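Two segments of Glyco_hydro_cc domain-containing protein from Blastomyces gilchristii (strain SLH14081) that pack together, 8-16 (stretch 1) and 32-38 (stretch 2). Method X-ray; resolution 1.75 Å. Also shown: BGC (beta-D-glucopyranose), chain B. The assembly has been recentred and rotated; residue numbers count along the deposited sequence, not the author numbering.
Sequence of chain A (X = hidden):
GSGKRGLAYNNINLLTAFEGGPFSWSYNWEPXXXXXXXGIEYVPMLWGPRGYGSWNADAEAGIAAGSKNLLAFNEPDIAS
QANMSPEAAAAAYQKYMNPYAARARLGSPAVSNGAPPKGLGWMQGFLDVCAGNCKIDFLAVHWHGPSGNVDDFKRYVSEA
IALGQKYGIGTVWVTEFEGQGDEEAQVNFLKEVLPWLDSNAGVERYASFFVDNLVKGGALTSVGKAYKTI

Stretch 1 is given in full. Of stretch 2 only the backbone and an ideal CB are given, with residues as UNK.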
# COMPACT_ATOMS: atom_id res chain seq x y z
N ALA A 8 1.47 -2.17 8.25
CA ALA A 8 1.98 -0.84 7.86
C ALA A 8 2.47 -0.12 9.15
O ALA A 8 1.68 0.14 10.02
CB ALA A 8 0.86 -0.10 7.19
N TYR A 9 3.77 0.13 9.30
CA TYR A 9 4.32 0.61 10.59
C TYR A 9 5.34 1.72 10.44
O TYR A 9 5.86 1.96 9.37
CB TYR A 9 5.07 -0.51 11.32
CG TYR A 9 6.31 -1.02 10.66
CD1 TYR A 9 6.28 -1.93 9.60
CD2 TYR A 9 7.56 -0.56 11.04
CE1 TYR A 9 7.44 -2.44 9.05
CE2 TYR A 9 8.72 -1.04 10.47
CZ TYR A 9 8.66 -1.95 9.45
OH TYR A 9 9.83 -2.40 8.94
N ASN A 10 5.59 2.39 11.55
CA ASN A 10 6.76 3.28 11.72
C ASN A 10 7.73 2.64 12.74
O ASN A 10 8.95 2.48 12.43
CB ASN A 10 6.29 4.68 12.11
CG ASN A 10 5.64 5.48 10.99
OD1 ASN A 10 5.06 6.52 11.28
ND2 ASN A 10 5.77 5.07 9.74
N ASN A 11 7.21 2.21 13.88
CA ASN A 11 8.01 1.62 14.99
C ASN A 11 8.08 0.10 14.81
O ASN A 11 7.04 -0.54 14.92
CB ASN A 11 7.39 1.99 16.34
CG ASN A 11 8.19 1.51 17.52
OD1 ASN A 11 9.14 0.73 17.38
ND2 ASN A 11 7.78 1.93 18.71
N ILE A 12 9.24 -0.47 14.48
CA ILE A 12 9.28 -1.92 14.13
C ILE A 12 8.98 -2.75 15.39
O ILE A 12 8.42 -3.86 15.25
CB ILE A 12 10.57 -2.34 13.41
CG1 ILE A 12 10.35 -3.72 12.78
CG2 ILE A 12 11.77 -2.30 14.33
CD1 ILE A 12 11.32 -4.07 11.68
N ASN A 13 9.24 -2.18 16.57
CA ASN A 13 8.97 -2.78 17.90
C ASN A 13 7.51 -3.23 17.99
O ASN A 13 7.27 -4.32 18.54
CB ASN A 13 9.30 -1.81 19.04
CG ASN A 13 10.77 -1.51 19.14
OD1 ASN A 13 11.59 -2.43 19.23
ND2 ASN A 13 11.14 -0.23 19.12
N LEU A 14 6.56 -2.50 17.39
CA LEU A 14 5.12 -2.80 17.66
C LEU A 14 4.56 -3.98 16.84
O LEU A 14 3.44 -4.44 17.15
CB LEU A 14 4.29 -1.55 17.40
CG LEU A 14 4.93 -0.25 17.87
CD1 LEU A 14 4.09 0.92 17.42
CD2 LEU A 14 5.10 -0.25 19.38
N LEU A 15 5.30 -4.50 15.87
CA LEU A 15 4.85 -5.65 15.06
C LEU A 15 4.73 -6.90 15.94
O LEU A 15 3.91 -7.75 15.64
CB LEU A 15 5.81 -5.85 13.88
CG LEU A 15 5.97 -4.63 12.97
CD1 LEU A 15 7.10 -4.82 11.99
CD2 LEU A 15 4.69 -4.33 12.23
N THR A 16 5.48 -7.00 17.04
CA THR A 16 5.35 -8.14 17.99
C THR A 16 3.90 -8.28 18.48
O THR A 16 3.43 -9.41 18.59
CB THR A 16 6.39 -8.04 19.11
OG1 THR A 16 7.59 -8.54 18.50
CG2 THR A 16 6.03 -8.86 20.33
N UNK A 32 14.09 1.21 3.60
CA UNK A 32 14.84 0.24 4.47
C UNK A 32 13.93 -0.09 5.64
O UNK A 32 13.08 0.72 5.96
CB UNK A 32 16.17 0.81 4.96
N UNK A 33 13.95 -1.31 6.22
CA UNK A 33 12.95 -1.66 7.21
C UNK A 33 13.15 -1.17 8.65
O UNK A 33 12.21 -1.26 9.43
CB UNK A 33 12.84 -3.19 7.24
N UNK A 34 14.36 -0.74 9.00
CA UNK A 34 14.67 -0.31 10.38
C UNK A 34 14.80 -1.48 11.35
O UNK A 34 14.78 -1.26 12.55
CB UNK A 34 13.59 0.64 10.89
N UNK A 35 14.91 -2.70 10.87
CA UNK A 35 14.89 -3.88 11.76
C UNK A 35 14.48 -5.11 10.98
O UNK A 35 14.62 -5.08 9.72
CB UNK A 35 13.94 -3.67 12.94
N UNK A 36 14.01 -6.15 11.69
CA UNK A 36 13.61 -7.47 11.12
C UNK A 36 12.40 -8.01 11.91
O UNK A 36 12.24 -7.79 13.16
CB UNK A 36 14.77 -8.47 11.17
N UNK A 37 11.49 -8.64 11.17
CA UNK A 37 10.31 -9.39 11.70
C UNK A 37 10.28 -10.74 10.98
O UNK A 37 10.30 -10.72 9.74
CB UNK A 37 9.00 -8.63 11.49
N UNK A 38 10.30 -11.84 11.74
CA UNK A 38 10.42 -13.22 11.22
C UNK A 38 9.10 -13.66 10.57
O UNK A 38 8.10 -13.36 11.12
CB UNK A 38 10.80 -14.19 12.34
C2 BGC B . 3.86 9.56 5.50
C3 BGC B . 4.89 8.57 5.95
C4 BGC B . 4.48 8.11 7.33
C5 BGC B . 3.03 7.57 7.31
C6 BGC B . 2.35 7.14 8.62
C1 BGC B . 2.45 9.02 5.57
O2 BGC B . 4.18 9.84 4.14
O3 BGC B . 6.26 9.06 5.84
O4 BGC B . 5.49 7.16 7.68
O5 BGC B . 2.09 8.55 6.87
O6 BGC B . 2.54 8.23 9.57

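Position 32 stands apart from stretch 1: its CA-to-CB bond points sideways, and nothing of stretch 1 lies within 5.5 Å of the ideal CB. Almost any side chain would be tolerated, including a long polar one. The deposited residue is R32, whose end leads away to hydrogen-bond elsewhere in the structure.

At position 33 the backbone already makes the main contact. Y9 OH donates a hydrogen bond of 2.7 Å to the carbonyl O of 33, which sits at the edge of the tyrosine ring, near its plane. The ideal CB points sideways, 3.5 Å from Y9 OH and 4.8 Å from I12 CD1, so a compact side chain suits the place. Phi of -81° would admit proline as well as alanine or serine. The residue is P33; its CB lies 3.7 Å from Y9 OH, and its ring restricts phi while leaving the carbonyl free to accept the bond.

Position 34 has phi/psi of 74/14, a left-handed conformation that favours glycine, with asparagine or aspartate as reasonable alternatives. Its CB direction is toward stretch 1, but the ideal CB keeps 4.9 Å from I12 CG2, so contact alone would not forbid a small side chain. The residue is G34, and its backbone O rests 3.6 Å from I12 CG2.

Position 35 is far more restrictive. An ideal CB would lie 2.9 Å from I12 CG2, a clash, and at phi/psi of 158/-160 it would also be jammed against the carbonyl O of 34. Both arguments lead to glycine, and the residue is G35. Without a CB, the backbone comes close to the isoleucine, with I12 CD1 3.4 Å from G35 C.

Position 36 turns its CB away from stretch 1, and its extended backbone angles, -144/142, suit beta-branched or aromatic residues, though many others would fit. It is Y36, with chi1 in t; its backbone N approaches I12 CD1 to 3.4 Å, whereas its side chain stays at least 5.6 Å from stretch 1.

Position 37 faces stretch 1 again. Its ideal CB is 4.3 Å from L15 CD1 and 5.1 Å from I12 CD1, an apolar setting in which valine, threonine or alanine would be sensible, and phi/psi of -132/123 suits beta-branching. The residue is T37. With chi1 in m, OG1 reaches 3.1 Å from L15 CD1 and 4.0 Å from I12 CG1, close packing against carbon rather than hydrogen bonding.

Position 38 is beyond reach and makes little demand on side-chain type; the small A38 occupies it.

Stretch 2 32-38: RPGGYTA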
# COMPACT_ATOMS: atom_id res chain seq x y z
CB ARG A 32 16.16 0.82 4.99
CG ARG A 32 17.17 1.18 3.91
CD ARG A 32 18.38 0.27 3.84
NE ARG A 32 19.17 0.60 2.65
CZ ARG A 32 20.19 -0.12 2.18
NH1 ARG A 32 20.57 -1.23 2.78
NH2 ARG A 32 20.82 0.28 1.08
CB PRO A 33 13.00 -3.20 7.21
CG PRO A 33 14.42 -3.51 6.83
CD PRO A 33 14.75 -2.46 5.79
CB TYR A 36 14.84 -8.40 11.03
CG TYR A 36 14.51 -9.84 10.72
CD1 TYR A 36 14.21 -10.72 11.75
CD2 TYR A 36 14.50 -10.34 9.42
CE1 TYR A 36 13.90 -12.04 11.51
CE2 TYR A 36 14.18 -11.67 9.16
CZ TYR A 36 13.83 -12.51 10.21
OH TYR A 36 13.49 -13.83 10.03
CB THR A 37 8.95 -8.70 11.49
OG1 THR A 37 8.98 -7.32 11.84
CG2 THR A 37 7.88 -9.37 12.32
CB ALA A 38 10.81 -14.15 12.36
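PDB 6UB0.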